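Local atomic coordinates of cellulosomal family-48 processive glycoside hydrolase (Bacteroides cellulosolvens, PDB entry 2Y3N), a protein that probably hydrolyses cellulose processively as a cellobiosidase, and carries the calcium-binding dockerin domain described here, which docks onto a cohesin. Residues D[17-29]-D[46-58]. Residues are numbered along the deposited sequence; the frame is centred on the assembly and turned at random.
Sequences MADVMILAQSFGK and GVINSDDAIILAQ. Unlike the reference sequence in segment 46-58: S50 (reference Met), D51 (reference Ala). With CA (calcium ion), chain H; CA (calcium ion), chain G.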
ATOM      1  N   MET D  17       2.630   3.433   8.136  1.00 19.92           N
ATOM      2  CA  MET D  17       1.570   2.498   8.597  1.00 23.37           C
ATOM      3  C   MET D  17       1.905   1.929   9.979  1.00 23.33           C
ATOM      4  O   MET D  17       0.998   1.535  10.755  1.00 25.08           O
ATOM      5  CB  MET D  17       1.363   1.375   7.549  1.00 22.40           C
ATOM      6  CG  MET D  17       0.211   0.420   7.883  1.00 22.85           C
ATOM      7  SD  MET D  17      -1.385   1.225   8.008  1.00 22.96           S
ATOM      8  CE  MET D  17      -1.815   1.350   6.268  1.00 16.52           C
ATOM      9  N   ALA D  18       3.204   1.897  10.306  1.00 25.36           N
ATOM     10  CA  ALA D  18       3.651   1.444  11.627  1.00 25.82           C
ATOM     11  C   ALA D  18       3.125   2.365  12.693  1.00 27.80           C
ATOM     12  O   ALA D  18       2.810   1.898  13.796  1.00 29.24           O
ATOM     13  CB  ALA D  18       5.200   1.305  11.717  1.00 25.66           C
ATOM     14  N   ASP D  19       3.075   3.667  12.406  1.00 28.25           N
ATOM     15  CA  ASP D  19       2.387   4.606  13.298  1.00 29.50           C
ATOM     16  C   ASP D  19       0.881   4.376  13.367  1.00 29.46           C
ATOM     17  O   ASP D  19       0.284   4.397  14.450  1.00 30.01           O
ATOM     18  CB  ASP D  19       2.628   6.044  12.871  1.00 30.68           C
ATOM     19  CG  ASP D  19       4.082   6.373  12.835  1.00 29.25           C
ATOM     20  OD1 ASP D  19       4.717   6.334  13.897  1.00 31.46           O
ATOM     21  OD2 ASP D  19       4.571   6.615  11.732  1.00 25.22           O
ATOM     22  N   VAL D  20       0.257   4.165  12.221  1.00 27.12           N
ATOM     23  CA  VAL D  20      -1.214   3.936  12.235  1.00 27.27           C
ATOM     24  C   VAL D  20      -1.556   2.646  13.032  1.00 27.79           C
ATOM     25  O   VAL D  20      -2.586   2.558  13.663  1.00 29.55           O
ATOM     26  CB  VAL D  20      -1.765   3.823  10.809  1.00 25.43           C
ATOM     27  CG1 VAL D  20      -3.247   3.678  10.841  1.00 24.42           C
ATOM     28  CG2 VAL D  20      -1.380   5.032   9.992  1.00 23.84           C
ATOM     29  N   MET D  21      -0.676   1.655  12.983  1.00 28.32           N
ATOM     30  CA  MET D  21      -0.864   0.377  13.677  1.00 29.02           C
ATOM     31  C   MET D  21      -0.801   0.531  15.222  1.00 31.44           C
ATOM     32  O   MET D  21      -1.313  -0.313  15.955  1.00 30.86           O
ATOM     33  CB  MET D  21       0.259  -0.523  13.223  1.00 29.77           C
ATOM     34  CG  MET D  21      -0.015  -1.986  13.155  1.00 33.98           C
ATOM     35  SD  MET D  21      -1.339  -2.540  12.096  1.00 31.47           S
ATOM     36  CE  MET D  21      -0.917  -1.874  10.514  1.00 40.46           C
ATOM     37  N   ILE D  22      -0.160   1.607  15.689  1.00 31.85           N
ATOM     38  CA  ILE D  22      -0.114   1.981  17.083  1.00 34.32           C
ATOM     39  C   ILE D  22      -1.437   2.584  17.523  1.00 35.10           C
ATOM     40  O   ILE D  22      -1.893   2.314  18.622  1.00 38.21           O
ATOM     41  CB  ILE D  22       1.069   3.006  17.413  1.00 35.38           C
ATOM     42  CG1 ILE D  22       2.458   2.424  17.103  1.00 35.33           C
ATOM     43  CG2 ILE D  22       0.989   3.497  18.871  1.00 38.39           C
ATOM     44  CD1 ILE D  22       2.764   1.135  17.813  1.00 35.67           C
ATOM     45  N   LEU D  23      -2.043   3.425  16.699  1.00 35.16           N
ATOM     46  CA  LEU D  23      -3.436   3.813  16.901  1.00 36.14           C
ATOM     47  C   LEU D  23      -4.280   2.519  16.941  1.00 35.10           C
ATOM     48  O   LEU D  23      -5.073   2.306  17.852  1.00 35.74           O
ATOM     49  CB  LEU D  23      -3.907   4.652  15.700  1.00 36.44           C
ATOM     50  CG  LEU D  23      -4.886   5.826  15.844  1.00 39.60           C
ATOM     51  CD1 LEU D  23      -4.790   6.746  14.613  1.00 39.99           C
ATOM     52  CD2 LEU D  23      -6.333   5.365  16.057  1.00 41.87           C
ATOM     53  N   ALA D  24      -4.066   1.661  15.936  1.00 32.23           N
ATOM     54  CA  ALA D  24      -4.854   0.459  15.748  1.00 31.70           C
ATOM     55  C   ALA D  24      -4.831  -0.417  17.002  1.00 33.68           C
ATOM     56  O   ALA D  24      -5.887  -0.825  17.509  1.00 33.20           O
ATOM     57  CB  ALA D  24      -4.371  -0.299  14.562  1.00 28.70           C
ATOM     58  N   GLN D  25      -3.631  -0.711  17.482  1.00 35.38           N
ATOM     59  CA  GLN D  25      -3.453  -1.545  18.673  1.00 39.59           C
ATOM     60  C   GLN D  25      -4.278  -1.062  19.887  1.00 42.12           C
ATOM     61  O   GLN D  25      -4.649  -1.857  20.754  1.00 43.50           O
ATOM     62  CB  GLN D  25      -1.979  -1.561  19.075  1.00 40.68           C
ATOM     63  CG  GLN D  25      -1.090  -2.374  18.180  1.00 41.89           C
ATOM     64  CD  GLN D  25       0.350  -2.392  18.678  1.00 47.35           C
ATOM     65  OE1 GLN D  25       0.895  -1.358  19.083  1.00 51.39           O
ATOM     66  NE2 GLN D  25       0.974  -3.571  18.652  1.00 48.69           N
ATOM     67  N   SER D  26      -4.512   0.251  19.951  1.00 43.80           N
ATOM     68  CA  SER D  26      -5.214   0.844  21.059  1.00 47.07           C
ATOM     69  C   SER D  26      -6.689   1.091  20.762  1.00 46.50           C
ATOM     70  O   SER D  26      -7.407   1.589  21.623  1.00 48.69           O
ATOM     71  CB  SER D  26      -4.531   2.144  21.496  1.00 48.74           C
ATOM     72  OG  SER D  26      -3.319   1.890  22.203  1.00 52.35           O
ATOM     73  N   PHE D  27      -7.133   0.778  19.549  1.00 44.62           N
ATOM     74  CA  PHE D  27      -8.511   1.068  19.147  1.00 44.39           C
ATOM     75  C   PHE D  27      -9.494   0.374  20.091  1.00 46.05           C
ATOM     76  O   PHE D  27      -9.471  -0.870  20.252  1.00 45.16           O
ATOM     77  CB  PHE D  27      -8.752   0.586  17.738  1.00 42.23           C
ATOM     78  CG  PHE D  27      -9.856   1.305  16.988  1.00 41.18           C
ATOM     79  CD1 PHE D  27      -9.595   2.498  16.323  1.00 41.51           C
ATOM     80  CD2 PHE D  27     -11.124   0.741  16.877  1.00 38.66           C
ATOM     81  CE1 PHE D  27     -10.588   3.129  15.568  1.00 43.06           C
ATOM     82  CE2 PHE D  27     -12.135   1.365  16.147  1.00 41.50           C
ATOM     83  CZ  PHE D  27     -11.862   2.572  15.483  1.00 41.42           C
ATOM     84  N   GLY D  28     -10.354   1.186  20.685  1.00 48.16           N
ATOM     85  CA  GLY D  28     -11.389   0.678  21.586  1.00 52.11           C
ATOM     86  C   GLY D  28     -10.880   0.543  23.009  1.00 55.35           C
ATOM     87  O   GLY D  28     -11.491  -0.138  23.825  1.00 57.31           O
ATOM     88  N   LYS D  29      -9.737   1.179  23.277  1.00 60.48           N
ATOM     89  CA  LYS D  29      -9.147   1.282  24.607  1.00 63.52           C
ATOM     90  C   LYS D  29      -8.802   2.743  24.883  1.00 65.35           C
ATOM     91  O   LYS D  29      -9.581   3.642  24.543  1.00 64.80           O
ATOM     92  CB  LYS D  29      -7.883   0.430  24.705  1.00 66.84           C
ATOM     93  CG  LYS D  29      -8.068  -1.027  24.290  1.00 67.45           C
ATOM     94  CD  LYS D  29      -6.774  -1.848  24.474  1.00 72.42           C
ATOM     95  CE  LYS D  29      -6.544  -2.829  23.324  1.00 74.50           C
ATOM     96  NZ  LYS D  29      -7.766  -3.579  22.915  1.00 72.91           N
ATOM     97  N   GLY D  46     -10.435  12.563  24.121  1.00 81.34           N
ATOM     98  CA  GLY D  46     -10.558  11.561  25.184  1.00 80.12           C
ATOM     99  C   GLY D  46     -10.568  10.107  24.729  1.00 72.26           C
ATOM    100  O   GLY D  46     -10.369   9.196  25.540  1.00 71.82           O
ATOM    101  N   VAL D  47     -10.822   9.868  23.444  1.00 66.83           N
ATOM    102  CA  VAL D  47     -10.667   8.521  22.906  1.00 60.72           C
ATOM    103  C   VAL D  47      -9.815   8.448  21.636  1.00 57.40           C
ATOM    104  O   VAL D  47      -9.592   9.442  20.919  1.00 56.14           O
ATOM    105  CB  VAL D  47     -12.027   7.751  22.677  1.00 58.44           C
ATOM    106  CG1 VAL D  47     -12.691   7.404  23.997  1.00 60.47           C
ATOM    107  CG2 VAL D  47     -12.950   8.481  21.693  1.00 59.17           C
ATOM    108  N   ILE D  48      -9.337   7.241  21.392  1.00 55.72           N
ATOM    109  CA  ILE D  48      -8.648   6.942  20.157  1.00 54.73           C
ATOM    110  C   ILE D  48      -9.525   6.027  19.290  1.00 53.34           C
ATOM    111  O   ILE D  48      -9.866   4.896  19.670  1.00 52.45           O
ATOM    112  CB  ILE D  48      -7.194   6.422  20.402  1.00 56.55           C
ATOM    113  CG1 ILE D  48      -7.201   5.034  21.037  1.00 58.58           C
ATOM    114  CG2 ILE D  48      -6.370   7.416  21.252  1.00 59.66           C
ATOM    115  CD1 ILE D  48      -7.158   3.985  20.004  1.00 57.79           C
ATOM    116  N   ASN D  49      -9.950   6.572  18.154  1.00 53.72           N
ATOM    117  CA  ASN D  49     -10.822   5.877  17.245  1.00 54.84           C
ATOM    118  C   ASN D  49     -10.623   6.412  15.831  1.00 56.07           C
ATOM    119  O   ASN D  49      -9.578   7.021  15.539  1.00 55.70           O
ATOM    120  CB  ASN D  49     -12.288   6.009  17.688  1.00 57.18           C
ATOM    121  CG  ASN D  49     -12.856   7.396  17.443  1.00 60.41           C
ATOM    122  OD1 ASN D  49     -12.280   8.196  16.690  1.00 60.64           O
ATOM    123  ND2 ASN D  49     -14.004   7.685  18.070  1.00 62.09           N
ATOM    124  N   SER D  50     -11.631   6.214  14.982  1.00 58.14           N
ATOM    125  CA  SER D  50     -11.536   6.566  13.587  1.00 60.61           C
ATOM    126  C   SER D  50     -11.405   8.057  13.251  1.00 61.99           C
ATOM    127  O   SER D  50     -11.023   8.377  12.114  1.00 63.29           O
ATOM    128  CB  SER D  50     -12.691   5.944  12.808  1.00 64.64           C
ATOM    129  OG  SER D  50     -12.390   4.595  12.503  1.00 65.31           O
ATOM    130  N   ASP D  51     -11.740   8.956  14.187  1.00 62.50           N
ATOM    131  CA  ASP D  51     -11.537  10.408  13.966  1.00 64.30           C
ATOM    132  C   ASP D  51     -10.059  10.769  14.027  1.00 60.78           C
ATOM    133  O   ASP D  51      -9.593  11.636  13.280  1.00 61.41           O
ATOM    134  CB  ASP D  51     -12.337  11.280  14.953  1.00 68.79           C
ATOM    135  CG  ASP D  51     -13.613  11.855  14.337  1.00 75.66           C
ATOM    136  OD1 ASP D  51     -14.280  11.121  13.589  1.00 78.39           O
ATOM    137  OD2 ASP D  51     -13.949  13.037  14.589  1.00 81.22           O
ATOM    138  N   ASP D  52      -9.339  10.084  14.914  1.00 57.10           N
ATOM    139  CA  ASP D  52      -7.897  10.225  15.059  1.00 55.44           C
ATOM    140  C   ASP D  52      -7.149   9.745  13.806  1.00 53.03           C
ATOM    141  O   ASP D  52      -6.091  10.275  13.467  1.00 52.74           O
ATOM    142  CB  ASP D  52      -7.410   9.465  16.303  1.00 54.67           C
ATOM    143  CG  ASP D  52      -8.366   9.623  17.508  1.00 58.26           C
ATOM    144  OD1 ASP D  52      -9.367  10.361  17.399  1.00 61.42           O
ATOM    145  OD2 ASP D  52      -8.113   9.021  18.571  1.00 58.08           O
ATOM    146  N   ALA D  53      -7.706   8.752  13.133  1.00 52.20           N
ATOM    147  CA  ALA D  53      -7.093   8.192  11.944  1.00 52.52           C
ATOM    148  C   ALA D  53      -7.150   9.194  10.778  1.00 54.11           C
ATOM    149  O   ALA D  53      -6.216   9.276   9.960  1.00 53.06           O
ATOM    150  CB  ALA D  53      -7.792   6.878  11.559  1.00 53.88           C
ATOM    151  N   ILE D  54      -8.248   9.953  10.716  1.00 57.11           N
ATOM    152  CA  ILE D  54      -8.453  10.936   9.647  1.00 60.49           C
ATOM    153  C   ILE D  54      -7.385  12.012   9.711  1.00 59.44           C
ATOM    154  O   ILE D  54      -6.794  12.373   8.665  1.00 59.42           O
ATOM    155  CB  ILE D  54      -9.878  11.544   9.665  1.00 65.49           C
ATOM    156  CG1 ILE D  54     -10.904  10.419   9.571  1.00 67.97           C
ATOM    157  CG2 ILE D  54     -10.058  12.585   8.538  1.00 69.31           C
ATOM    158  CD1 ILE D  54     -10.474   9.250   8.677  1.00 68.54           C
ATOM    159  N   ILE D  55      -7.130  12.477  10.940  1.00 58.97           N
ATOM    160  CA  ILE D  55      -6.049  13.406  11.239  1.00 58.57           C
ATOM    161  C   ILE D  55      -4.691  12.787  10.900  1.00 55.44           C
ATOM    162  O   ILE D  55      -3.895  13.421  10.217  1.00 55.13           O
ATOM    163  CB  ILE D  55      -6.084  13.847  12.712  1.00 61.02           C
ATOM    164  CG1 ILE D  55      -7.392  14.595  13.013  1.00 65.44           C
ATOM    165  CG2 ILE D  55      -4.857  14.692  13.043  1.00 61.34           C
ATOM    166  CD1 ILE D  55      -7.569  14.989  14.483  1.00 70.27           C
ATOM    167  N   LEU D  56      -4.432  11.564  11.380  1.00 53.94           N
ATOM    168  CA  LEU D  56      -3.171  10.850  11.105  1.00 52.67           C
ATOM    169  C   LEU D  56      -2.899  10.748   9.598  1.00 51.57           C
ATOM    170  O   LEU D  56      -1.752  10.825   9.160  1.00 52.11           O
ATOM    171  CB  LEU D  56      -3.155   9.460  11.788  1.00 53.52           C
ATOM    172  CG  LEU D  56      -1.853   8.628  12.002  1.00 53.47           C
ATOM    173  CD1 LEU D  56      -0.674   9.461  12.464  1.00 54.13           C
ATOM    174  CD2 LEU D  56      -2.050   7.458  12.986  1.00 51.47           C
ATOM    175  N   ALA D  57      -3.967  10.620   8.816  1.00 51.02           N
ATOM    176  CA  ALA D  57      -3.867  10.462   7.370  1.00 50.66           C
ATOM    177  C   ALA D  57      -3.481  11.765   6.664  1.00 49.52           C
ATOM    178  O   ALA D  57      -2.915  11.724   5.563  1.00 48.52           O
ATOM    179  CB  ALA D  57      -5.166   9.880   6.788  1.00 53.57           C
ATOM    180  N   GLN D  58      -3.783  12.900   7.311  1.00 48.59           N
ATOM    181  CA  GLN D  58      -3.344  14.232   6.859  1.00 48.86           C
ATOM    182  C   GLN D  58      -1.821  14.240   6.819  1.00 45.02           C
ATOM    183  O   GLN D  58      -1.202  14.784   5.902  1.00 45.40           O
ATOM    184  CB  GLN D  58      -3.780  15.345   7.839  1.00 51.38           C
ATOM    185  CG  GLN D  58      -5.263  15.685   7.895  1.00 57.39           C
ATOM    186  CD  GLN D  58      -5.598  16.645   9.046  1.00 63.35           C
ATOM    187  OE1 GLN D  58      -4.711  17.096   9.777  1.00 64.31           O
ATOM    188  NE2 GLN D  58      -6.884  16.950   9.212  1.00 67.52           N
TER
HETATM  189 CA    CA H1066      -9.532  11.752  19.474  1.00 61.84          CA
HETATM  190 CA    CA G1065       6.849   6.871  12.718  1.00 27.28          CA
HETATM  191  O   HOH W   1       7.034   4.658  11.671  1.00 28.37           O
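The apolar contact rests on L23, whose CD1 meets CD2 of L56 tip to tip at 3.3 Å, tighter than usual, and also lies against A53. V20 lies beside this pair, its CG2 3.9 Å from L56 CD2; with CG of L56 anti to the backbone N (chi1 -164°), that leucine carries its CD2 methyl to V20 and L23. At S26 and F27, CD1 of I48 packs on the CB of S26 at 3.5 Å and close to their peptide link.

The helix axes run antiparallel (171°) at a closest approach of 10.5 Å, the pairing expected of a dockerin, in which two calcium-loop-helix units face each other. D19 gives both carboxylate oxygens to one calcium ion, alongside D8, N10, D12 and V14, and its OD2 also accepts from N16 N; V47 O binds the other ion at 2.7 Å and D52 OD1 at 2.5 Å, with D45.

The aromatic contact involves F27, whose CE1 is 3.2 Å from N49 CA, with the backbone N of S50 at the ring edge. An alanine at F27 is likely to leave a gap against the N49-S50 backbone. Just there N49 caps helix 50-59, its OD1 accepting from D51 N at 2.7 Å (161°); the return bond of a capping box, N49 N to D52 OD2, is weak, its acceptor doubtfully placed. S50 OG hydrogen-bonds a polar side chain of the other protein's chain.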